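Purine nucleoside phosphorylase (Schistosoma mansoni, PDB 6B2L) probably catalyses the reversible phosphorolysis of purine nucleosides such as inosine and guanosine, giving the free base and ribose 1-phosphate. Local coordinates at residues A[114-119]-A[275-280]. Sequence-based numbering, arbitrary orientation.
Sequences LITNLA and MWFKEI. With 2IM (piperidin-2-imine), chain I; DMS (dimethyl sulfoxide), chain C.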
ATOM      1  N   LEU A 114       2.509  27.159   0.114  1.00 22.87           N
ATOM      2  CA  LEU A 114       1.057  27.185   0.311  1.00 20.95           C
ATOM      3  C   LEU A 114       0.382  26.244  -0.688  1.00 24.51           C
ATOM      4  O   LEU A 114       0.679  26.319  -1.883  1.00 23.69           O
ATOM      5  CB  LEU A 114       0.516  28.607   0.143  1.00 21.54           C
ATOM      6  CG  LEU A 114       1.260  29.758   0.867  1.00 22.25           C
ATOM      7  CD1 LEU A 114       0.672  31.137   0.479  1.00 25.50           C
ATOM      8  CD2 LEU A 114       1.164  29.552   2.413  1.00 25.38           C
ATOM      9  N   ILE A 115      -0.551  25.391  -0.212  1.00 22.08           N
ATOM     10  CA  ILE A 115      -1.167  24.329  -1.033  1.00 21.04           C
ATOM     11  C   ILE A 115      -2.688  24.313  -0.863  1.00 27.93           C
ATOM     12  O   ILE A 115      -3.184  24.426   0.259  1.00 24.56           O
ATOM     13  CB  ILE A 115      -0.595  22.950  -0.651  1.00 23.01           C
ATOM     14  CG1 ILE A 115       0.933  22.946  -0.754  1.00 24.94           C
ATOM     15  CG2 ILE A 115      -1.199  21.860  -1.573  1.00 28.34           C
ATOM     16  CD1 ILE A 115       1.599  21.660  -0.198  1.00 25.85           C
ATOM     17  N   THR A 116      -3.438  24.179  -1.976  1.00 26.11           N
ATOM     18  CA  THR A 116      -4.881  23.916  -1.902  1.00 24.02           C
ATOM     19  C   THR A 116      -5.205  22.606  -2.625  1.00 25.20           C
ATOM     20  O   THR A 116      -4.433  22.135  -3.473  1.00 23.65           O
ATOM     21  CB  THR A 116      -5.735  25.069  -2.479  1.00 28.40           C
ATOM     22  OG1 THR A 116      -5.451  25.253  -3.887  1.00 27.18           O
ATOM     23  CG2 THR A 116      -5.469  26.391  -1.709  1.00 27.07           C
ATOM     24  N   ASN A 117      -6.331  21.986  -2.240  1.00 23.64           N
ATOM     25  CA  ASN A 117      -6.806  20.765  -2.899  1.00 22.37           C
ATOM     26  C   ASN A 117      -8.324  20.662  -2.753  1.00 26.57           C
ATOM     27  O   ASN A 117      -8.939  21.383  -1.969  1.00 22.38           O
ATOM     28  CB  ASN A 117      -6.134  19.489  -2.339  1.00 21.88           C
ATOM     29  CG  ASN A 117      -6.451  19.229  -0.875  1.00 21.96           C
ATOM     30  OD1 ASN A 117      -7.606  19.063  -0.490  1.00 25.96           O
ATOM     31  ND2 ASN A 117      -5.401  19.079  -0.072  1.00 24.66           N
ATOM     32  N   LEU A 118      -8.931  19.791  -3.568  1.00 23.00           N
ATOM     33  CA  LEU A 118     -10.329  19.380  -3.417  1.00 20.74           C
ATOM     34  C   LEU A 118     -10.400  18.030  -2.703  1.00 23.61           C
ATOM     35  O   LEU A 118      -9.629  17.108  -3.000  1.00 26.98           O
ATOM     36  CB  LEU A 118     -11.009  19.287  -4.779  1.00 26.23           C
ATOM     37  CG  LEU A 118     -11.311  20.639  -5.439  1.00 43.53           C
ATOM     38  CD1 LEU A 118     -11.222  20.499  -6.939  1.00 51.62           C
ATOM     39  CD2 LEU A 118     -12.685  21.124  -5.025  1.00 69.41           C
ATOM     40  N   ALA A 119     -11.313  17.913  -1.737  1.00 23.65           N
ATOM     41  CA  ALA A 119     -11.368  16.718  -0.901  1.00 21.04           C
ATOM     42  C   ALA A 119     -12.810  16.291  -0.645  1.00 22.45           C
ATOM     43  O   ALA A 119     -13.756  17.089  -0.731  1.00 22.54           O
ATOM     44  CB  ALA A 119     -10.671  16.949   0.437  1.00 22.03           C
ATOM     45  N   MET A 275      -8.974  35.571  -3.107  1.00 28.21           N
ATOM     46  CA  MET A 275      -8.878  36.708  -2.189  1.00 31.22           C
ATOM     47  C   MET A 275      -8.156  36.313  -0.904  1.00 32.18           C
ATOM     48  O   MET A 275      -7.250  37.017  -0.441  1.00 32.85           O
ATOM     49  CB  MET A 275     -10.294  37.227  -1.906  1.00 33.02           C
ATOM     50  CG  MET A 275     -10.428  38.492  -1.067  1.00 49.32           C
ATOM     51  SD  MET A 275     -10.160  38.276   0.706  1.00 53.71           S
ATOM     52  CE  MET A 275     -11.286  37.012   1.100  1.00 32.98           C
ATOM     53  N   TRP A 276      -8.512  35.153  -0.352  1.00 29.81           N
ATOM     54  CA  TRP A 276      -7.951  34.683   0.915  1.00 30.91           C
ATOM     55  C   TRP A 276      -6.447  34.459   0.804  1.00 25.69           C
ATOM     56  O   TRP A 276      -5.673  34.918   1.659  1.00 28.99           O
ATOM     57  CB  TRP A 276      -8.668  33.387   1.306  1.00 33.26           C
ATOM     58  CG  TRP A 276      -8.485  32.881   2.725  1.00 30.21           C
ATOM     59  CD1 TRP A 276      -7.951  33.549   3.800  1.00 32.26           C
ATOM     60  CD2 TRP A 276      -8.860  31.581   3.209  1.00 27.75           C
ATOM     61  NE1 TRP A 276      -7.977  32.734   4.918  1.00 27.51           N
ATOM     62  CE2 TRP A 276      -8.531  31.527   4.576  1.00 26.43           C
ATOM     63  CE3 TRP A 276      -9.443  30.458   2.612  1.00 28.56           C
ATOM     64  CZ2 TRP A 276      -8.755  30.393   5.347  1.00 26.81           C
ATOM     65  CZ3 TRP A 276      -9.668  29.331   3.379  1.00 28.57           C
ATOM     66  CH2 TRP A 276      -9.338  29.310   4.733  1.00 26.29           C
ATOM     67  N   PHE A 277      -6.009  33.745  -0.244  1.00 26.59           N
ATOM     68  CA  PHE A 277      -4.596  33.413  -0.361  1.00 25.00           C
ATOM     69  C   PHE A 277      -3.755  34.626  -0.750  1.00 27.41           C
ATOM     70  O   PHE A 277      -2.575  34.696  -0.376  1.00 28.46           O
ATOM     71  CB  PHE A 277      -4.406  32.241  -1.332  1.00 28.93           C
ATOM     72  CG  PHE A 277      -4.399  30.907  -0.638  1.00 27.84           C
ATOM     73  CD1 PHE A 277      -3.279  30.120  -0.650  1.00 31.44           C
ATOM     74  CD2 PHE A 277      -5.493  30.484   0.087  1.00 31.03           C
ATOM     75  CE1 PHE A 277      -3.263  28.895   0.010  1.00 36.06           C
ATOM     76  CE2 PHE A 277      -5.471  29.276   0.773  1.00 28.75           C
ATOM     77  CZ  PHE A 277      -4.366  28.502   0.742  1.00 31.76           C
ATOM     78  N   LYS A 278      -4.336  35.599  -1.464  1.00 30.29           N
ATOM     79  CA  LYS A 278      -3.617  36.845  -1.748  1.00 27.57           C
ATOM     80  C   LYS A 278      -3.263  37.573  -0.454  1.00 27.54           C
ATOM     81  O   LYS A 278      -2.116  38.012  -0.266  1.00 29.89           O
ATOM     82  CB  LYS A 278      -4.453  37.763  -2.652  1.00 28.96           C
ATOM     83  CG  LYS A 278      -3.707  39.021  -3.116  1.00 42.72           C
ATOM     84  CD  LYS A 278      -4.567  39.872  -4.028  1.00 56.39           C
ATOM     85  CE  LYS A 278      -3.822  41.110  -4.506  1.00 79.83           C
ATOM     86  NZ  LYS A 278      -4.645  41.930  -5.440  1.00 94.20           N
ATOM     87  N   GLU A 279      -4.228  37.670   0.467  1.00 32.13           N
ATOM     88  CA  GLU A 279      -3.980  38.316   1.753  1.00 29.53           C
ATOM     89  C   GLU A 279      -2.991  37.508   2.589  1.00 28.32           C
ATOM     90  O   GLU A 279      -2.094  38.085   3.218  1.00 30.41           O
ATOM     91  CB  GLU A 279      -5.293  38.514   2.510  1.00 38.58           C
ATOM     92  CG  GLU A 279      -5.166  39.256   3.851  1.00 50.93           C
ATOM     93  CD  GLU A 279      -4.776  40.732   3.716  1.00 54.76           C
ATOM     94  OE1 GLU A 279      -4.688  41.237   2.580  1.00 43.36           O
ATOM     95  OE2 GLU A 279      -4.550  41.395   4.760  1.00 46.08           O
ATOM     96  N   ILE A 280      -3.123  36.172   2.603  1.00 28.34           N
ATOM     97  CA  ILE A 280      -2.159  35.335   3.330  1.00 29.65           C
ATOM     98  C   ILE A 280      -0.740  35.636   2.851  1.00 31.84           C
ATOM     99  O   ILE A 280       0.167  35.857   3.657  1.00 29.49           O
ATOM    100  CB  ILE A 280      -2.504  33.833   3.193  1.00 28.15           C
ATOM    101  CG1 ILE A 280      -3.788  33.483   3.958  1.00 26.12           C
ATOM    102  CG2 ILE A 280      -1.367  32.968   3.749  1.00 32.19           C
ATOM    103  CD1 ILE A 280      -4.350  32.063   3.663  1.00 27.50           C
TER
HETATM  104  N2  2IM I 308     -15.091  12.958  -2.843  0.97 26.33           N
HETATM  105  C1  2IM I 308     -14.047  13.441  -3.330  0.97 28.62           C
HETATM  106  N1  2IM I 308     -12.817  12.729  -3.179  0.97 23.26           N
HETATM  107  C4  2IM I 308     -11.540  13.207  -3.658  0.97 23.70           C
HETATM  108  C5  2IM I 308     -11.631  14.397  -4.612  0.97 31.79           C
HETATM  109  C3  2IM I 308     -12.701  15.385  -4.216  0.97 30.52           C
HETATM  110  C2  2IM I 308     -14.074  14.768  -4.077  0.97 25.94           C
HETATM  111  S   DMS C 302      -6.762  18.507  -6.332  0.93 43.43           S
HETATM  112  O   DMS C 302      -7.294  19.776  -5.758  0.93 71.17           O
HETATM  113  C1  DMS C 302      -5.414  18.819  -7.486  0.93 43.19           C
HETATM  114  C2  DMS C 302      -6.117  17.383  -5.107  0.93 37.06           C
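In the alpha/beta fold of the phosphorylase superfamily, the C-terminal helix 259-283 packs on the central mixed sheet. Here it covers strand 112-121, chiefly through F277, which reaches toward L114 and T116. The two short segments run nearly antiparallel, at 168°, and their axes come within 11.1 Å. The closest contacts are between carbon atoms, and all five touching residues are buried. F277 meets the strand with the far end of its ring, CZ and CE1. T116 sends its methyl over one face, with CG2 3.4 Å from F277 CZ, a snug fit. L114 lies at the ring's edge, near its plane, with L114 CB 3.8 Å from F277 CE1. I280 lies one helical turn beyond F277. Its CG2 stands 4.3 Å from L114 CD1, a looser touch, while its CD1 sits 4.0 Å above the F277 ring plane, offset toward the rim. V240 of the adjacent parallel strand 236-246 also touches F277. T116 divides its two branches: CG2, anti to the carbonyl carbon, goes to the phenyl ring, while OG1 (chi1 62°) is hydrogen-bonded to the backbone N of G34. The same strand continues to the ligands. Piperidin-2-imine lies against L118 and A119, and is hydrogen-bonded to E203 and N245. Dimethyl sulfoxide, probably from the crystallisation liquor, accepts a bent hydrogen bond from L118 N to its O, 2.7 Å long with an N-H...O angle of 145°.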